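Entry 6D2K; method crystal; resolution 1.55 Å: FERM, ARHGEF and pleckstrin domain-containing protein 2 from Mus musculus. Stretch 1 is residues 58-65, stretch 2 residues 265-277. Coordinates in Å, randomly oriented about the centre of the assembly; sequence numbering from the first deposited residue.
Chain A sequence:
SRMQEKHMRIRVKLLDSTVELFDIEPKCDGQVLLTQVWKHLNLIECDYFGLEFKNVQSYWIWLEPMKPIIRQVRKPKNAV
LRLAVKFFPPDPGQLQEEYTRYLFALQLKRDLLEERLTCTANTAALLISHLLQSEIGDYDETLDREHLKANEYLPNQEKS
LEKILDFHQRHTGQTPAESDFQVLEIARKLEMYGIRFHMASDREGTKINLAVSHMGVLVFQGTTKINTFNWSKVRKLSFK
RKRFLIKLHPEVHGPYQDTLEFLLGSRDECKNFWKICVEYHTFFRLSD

Stretch 1, residues 58-65: SYWIWLEP
Stretch 2 265-277: GSRDECKNFWKIC

Residues 59-64 are extended, with strand at 60-62; Ser58 and Pro65 (-71/-25) are not. Residues 265-277 begin with a short turn and enter a helix at Arg267 that runs on past Cys277. Touching residues are at least 207 positions apart in sequence, and the two segments bury 319 Å² together. The closest CA atoms are those of Tyr59 and Glu269, 9.0 Å apart, so side chains make the contact. Tyr59 meets the first helical turn and Asn272, while Trp62 and Glu64 meet the later residues Ile276 and Lys275.

The strand residues have phi/psi near -82/137 at Trp60, -130/145 at Ile61 and -81/139 at Trp62. Tyr59 precedes them at -100/154, and Ser58 has a positive phi, 76/6. The CA-to-CB bonds of Tyr59, Trp62 and Glu64 point toward the helix, while that of Ile61 points sideways. Trp60 and Leu63 are out of reach.

The helix has regular i to i+4 backbone hydrogen bonds, from Cys270 N to Ser266 O at 2.9 Å through Cys277 N to Phe273 O at 3.0 Å. Ser266 is its N-cap. With phi/psi -162/162 and chi1 p (67°), its OG accepts from Glu269 N at 3.1 Å. The same OG donates to Glu269 OE2 at 2.8 Å. This bond ties the carboxylate of Glu269 (chi1 m, chi2 t, chi3 105°) back to the cap. Arg267 and Asp268 form a salt bridge, with Arg267 NE to Asp268 OD2 at 2.9 Å.

Tyr59 has the largest covered area of the contact. Its chi1 is p (63°) and chi2 is 79°, which carries the ring to the start of the helix. Tyr59 CE2 lies 3.4 Å from Glu269 CG, so the ring touches the aliphatic part of that side chain. Asn272, chi1 m and chi2 -20°, places ND2 at the ring edge, 3.6 Å from Tyr59 CE1. The hydroxyl lies nearer the helix start, with Tyr59 OH 4.1 Å from Asp268 CB. One water links Tyr59 and Ser266. It donates to Ser266 OG at 2.7 Å and makes a weak hydrogen bond with Tyr59 OH at 3.3 Å.

Trp62 has chi1 m (-67°) and chi2 108°. Its indole meets the end of Ile276, with Trp62 NE1 4.0 Å from Ile276 CD1 and Trp62 CD1 4.3 Å from the same methyl carbon. Ile276 has chi1 t (-169°) and chi2 p (63°). This pair is an apolar contact.

The charged contact is the salt bridge of Glu64 and Lys275. Lys275 has chi1 m (-72°) and chi2 to chi4 all t, so its chain is extended beyond CB. Glu64 has chi1 m, chi2 t and chi3 73°. Lys275 NZ donates weak hydrogen bonds to Glu64 OE1 and Glu64 OE2, both at 3.0 Å. The equal distances place the ammonium evenly between the two carboxylate oxygens.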

# COMPACT_ATOMS: atom_id res chain seq x y z
N SER A 58 1.56 4.20 15.90
CA SER A 58 2.51 3.54 15.01
C SER A 58 1.89 2.92 13.76
O SER A 58 2.58 2.24 13.00
CB SER A 58 3.31 2.48 15.78
OG SER A 58 4.70 2.62 15.53
N TYR A 59 0.59 3.14 13.53
CA TYR A 59 -0.01 2.65 12.29
C TYR A 59 -0.15 3.73 11.21
O TYR A 59 -0.20 4.92 11.52
CB TYR A 59 -1.32 1.87 12.53
CG TYR A 59 -2.49 2.62 13.14
CD1 TYR A 59 -3.28 3.47 12.37
CD2 TYR A 59 -2.83 2.44 14.48
CE1 TYR A 59 -4.36 4.14 12.92
CE2 TYR A 59 -3.92 3.11 15.04
CZ TYR A 59 -4.68 3.96 14.26
OH TYR A 59 -5.75 4.63 14.80
N TRP A 60 -0.17 3.32 9.95
CA TRP A 60 -0.20 4.28 8.85
C TRP A 60 -1.61 4.79 8.59
O TRP A 60 -2.57 4.02 8.57
CB TRP A 60 0.37 3.65 7.58
CG TRP A 60 1.83 3.36 7.68
CD1 TRP A 60 2.42 2.17 8.00
CD2 TRP A 60 2.90 4.29 7.46
NE1 TRP A 60 3.79 2.31 7.99
CE2 TRP A 60 4.11 3.60 7.67
CE3 TRP A 60 2.95 5.64 7.11
CZ2 TRP A 60 5.35 4.21 7.53
CZ3 TRP A 60 4.18 6.25 6.98
CH2 TRP A 60 5.37 5.53 7.19
N ILE A 61 -1.72 6.09 8.36
CA ILE A 61 -3.00 6.68 8.00
C ILE A 61 -2.88 7.57 6.76
O ILE A 61 -1.85 8.19 6.52
CB ILE A 61 -3.66 7.39 9.21
CG1 ILE A 61 -4.04 8.84 8.88
CG2 ILE A 61 -2.78 7.31 10.45
CD1 ILE A 61 -4.69 9.57 10.03
N TRP A 62 -3.93 7.57 5.94
CA TRP A 62 -3.94 8.36 4.70
C TRP A 62 -4.28 9.83 4.91
O TRP A 62 -5.18 10.17 5.69
CB TRP A 62 -4.96 7.76 3.73
CG TRP A 62 -4.58 6.40 3.24
CD1 TRP A 62 -5.16 5.21 3.57
CD2 TRP A 62 -3.54 6.10 2.31
NE1 TRP A 62 -4.53 4.17 2.90
CE2 TRP A 62 -3.54 4.70 2.12
CE3 TRP A 62 -2.59 6.87 1.63
CZ2 TRP A 62 -2.62 4.07 1.28
CZ3 TRP A 62 -1.70 6.25 0.79
CH2 TRP A 62 -1.72 4.86 0.61
N LEU A 63 -3.57 10.69 4.21
CA LEU A 63 -3.95 12.10 4.16
C LEU A 63 -5.28 12.26 3.44
O LEU A 63 -5.46 11.74 2.33
CB LEU A 63 -2.86 12.92 3.46
CG LEU A 63 -3.06 14.44 3.49
CD1 LEU A 63 -2.77 14.97 4.89
CD2 LEU A 63 -2.15 15.11 2.49
N GLU A 64 -6.23 12.96 4.06
CA GLU A 64 -7.55 13.19 3.46
C GLU A 64 -7.53 14.46 2.60
O GLU A 64 -7.06 15.51 3.04
CB GLU A 64 -8.63 13.29 4.55
CG GLU A 64 -8.72 12.06 5.45
CD GLU A 64 -9.89 12.10 6.42
OE1 GLU A 64 -11.04 11.94 5.96
OE2 GLU A 64 -9.66 12.29 7.63
N PRO A 65 -8.03 14.38 1.37
CA PRO A 65 -7.90 15.51 0.45
C PRO A 65 -8.77 16.72 0.81
O PRO A 65 -8.41 17.84 0.44
CB PRO A 65 -8.35 14.93 -0.89
CG PRO A 65 -9.22 13.77 -0.53
CD PRO A 65 -8.59 13.19 0.70
N GLY A 265 -9.60 -2.53 17.30
CA GLY A 265 -8.95 -2.20 18.55
C GLY A 265 -9.34 -0.87 19.16
O GLY A 265 -9.13 -0.64 20.35
N SER A 266 -9.91 0.00 18.33
CA SER A 266 -10.32 1.33 18.78
C SER A 266 -11.29 1.93 17.78
O SER A 266 -11.37 1.49 16.62
CB SER A 266 -9.10 2.25 18.90
OG SER A 266 -8.51 2.53 17.64
N ARG A 267 -12.03 2.94 18.23
CA ARG A 267 -12.94 3.65 17.34
C ARG A 267 -12.19 4.16 16.11
O ARG A 267 -12.62 3.97 14.98
CB ARG A 267 -13.64 4.80 18.08
CG ARG A 267 -14.47 5.70 17.17
CD ARG A 267 -14.69 7.09 17.79
NE ARG A 267 -13.43 7.82 17.85
CZ ARG A 267 -13.14 8.76 18.74
NH1 ARG A 267 -14.02 9.12 19.66
NH2 ARG A 267 -11.95 9.34 18.69
N ASP A 268 -11.05 4.81 16.30
CA ASP A 268 -10.38 5.38 15.15
C ASP A 268 -9.80 4.33 14.21
O ASP A 268 -9.81 4.55 13.00
CB ASP A 268 -9.36 6.42 15.58
CG ASP A 268 -10.01 7.65 16.20
OD1 ASP A 268 -9.33 8.36 16.95
OD2 ASP A 268 -11.22 7.89 15.93
N GLU A 269 -9.33 3.21 14.73
CA GLU A 269 -8.88 2.12 13.83
C GLU A 269 -10.05 1.57 13.04
O GLU A 269 -9.94 1.25 11.85
CB GLU A 269 -8.23 0.99 14.63
CG GLU A 269 -6.85 1.36 15.20
CD GLU A 269 -6.34 0.33 16.19
OE1 GLU A 269 -5.42 -0.45 15.84
OE2 GLU A 269 -6.84 0.29 17.33
N CYS A 270 -11.20 1.44 13.71
CA CYS A 270 -12.40 0.97 13.04
C CYS A 270 -12.80 1.95 11.93
O CYS A 270 -13.06 1.55 10.79
CB CYS A 270 -13.53 0.83 14.07
SG CYS A 270 -15.00 0.11 13.35
N LYS A 271 -12.85 3.23 12.28
CA LYS A 271 -13.22 4.28 11.33
C LYS A 271 -12.29 4.29 10.12
O LYS A 271 -12.74 4.41 8.98
CB LYS A 271 -13.16 5.64 12.03
CG LYS A 271 -13.51 6.82 11.14
CD LYS A 271 -13.64 8.07 12.00
CE LYS A 271 -14.06 9.30 11.20
NZ LYS A 271 -14.32 10.44 12.13
N ASN A 272 -11.00 4.17 10.38
CA ASN A 272 -10.03 4.16 9.30
C ASN A 272 -10.20 2.97 8.37
O ASN A 272 -10.03 3.11 7.17
CB ASN A 272 -8.62 4.20 9.86
CG ASN A 272 -8.26 5.55 10.43
OD1 ASN A 272 -8.89 6.55 10.09
ND2 ASN A 272 -7.24 5.59 11.28
N PHE A 273 -10.51 1.79 8.92
CA PHE A 273 -10.76 0.64 8.06
C PHE A 273 -12.04 0.82 7.25
O PHE A 273 -12.09 0.51 6.06
CB PHE A 273 -10.82 -0.68 8.85
CG PHE A 273 -10.97 -1.89 7.96
CD1 PHE A 273 -10.00 -2.20 7.03
CD2 PHE A 273 -12.08 -2.70 8.04
CE1 PHE A 273 -10.14 -3.30 6.18
CE2 PHE A 273 -12.22 -3.81 7.21
CZ PHE A 273 -11.25 -4.10 6.28
N TRP A 274 -13.09 1.32 7.90
CA TRP A 274 -14.31 1.63 7.18
C TRP A 274 -14.03 2.58 6.01
O TRP A 274 -14.52 2.36 4.90
CB TRP A 274 -15.34 2.26 8.15
CG TRP A 274 -16.58 2.74 7.48
CD1 TRP A 274 -17.67 1.98 7.11
CD2 TRP A 274 -16.88 4.08 7.12
NE1 TRP A 274 -18.62 2.79 6.52
CE2 TRP A 274 -18.16 4.08 6.52
CE3 TRP A 274 -16.20 5.29 7.25
CZ2 TRP A 274 -18.76 5.23 6.04
CZ3 TRP A 274 -16.80 6.44 6.76
CH2 TRP A 274 -18.08 6.40 6.18
N LYS A 275 -13.26 3.62 6.27
CA LYS A 275 -12.97 4.62 5.23
C LYS A 275 -12.29 3.99 4.02
O LYS A 275 -12.68 4.25 2.88
CB LYS A 275 -12.09 5.76 5.76
CG LYS A 275 -12.78 6.75 6.73
CD LYS A 275 -11.84 7.91 7.07
CE LYS A 275 -12.55 8.97 7.90
NZ LYS A 275 -11.63 10.08 8.29
N ILE A 276 -11.27 3.17 4.25
CA ILE A 276 -10.54 2.58 3.12
C ILE A 276 -11.42 1.59 2.37
O ILE A 276 -11.31 1.46 1.15
CB ILE A 276 -9.17 1.98 3.52
CG1 ILE A 276 -8.34 1.63 2.27
CG2 ILE A 276 -9.35 0.73 4.34
CD1 ILE A 276 -7.98 2.82 1.41
N CYS A 277 -12.31 0.90 3.08
CA CYS A 277 -13.24 -0.01 2.40
C CYS A 277 -14.20 0.75 1.50
O CYS A 277 -14.43 0.37 0.35
CB CYS A 277 -14.04 -0.86 3.38
SG CYS A 277 -13.11 -2.14 4.21
O HOH W 1 -7.00 4.72 17.90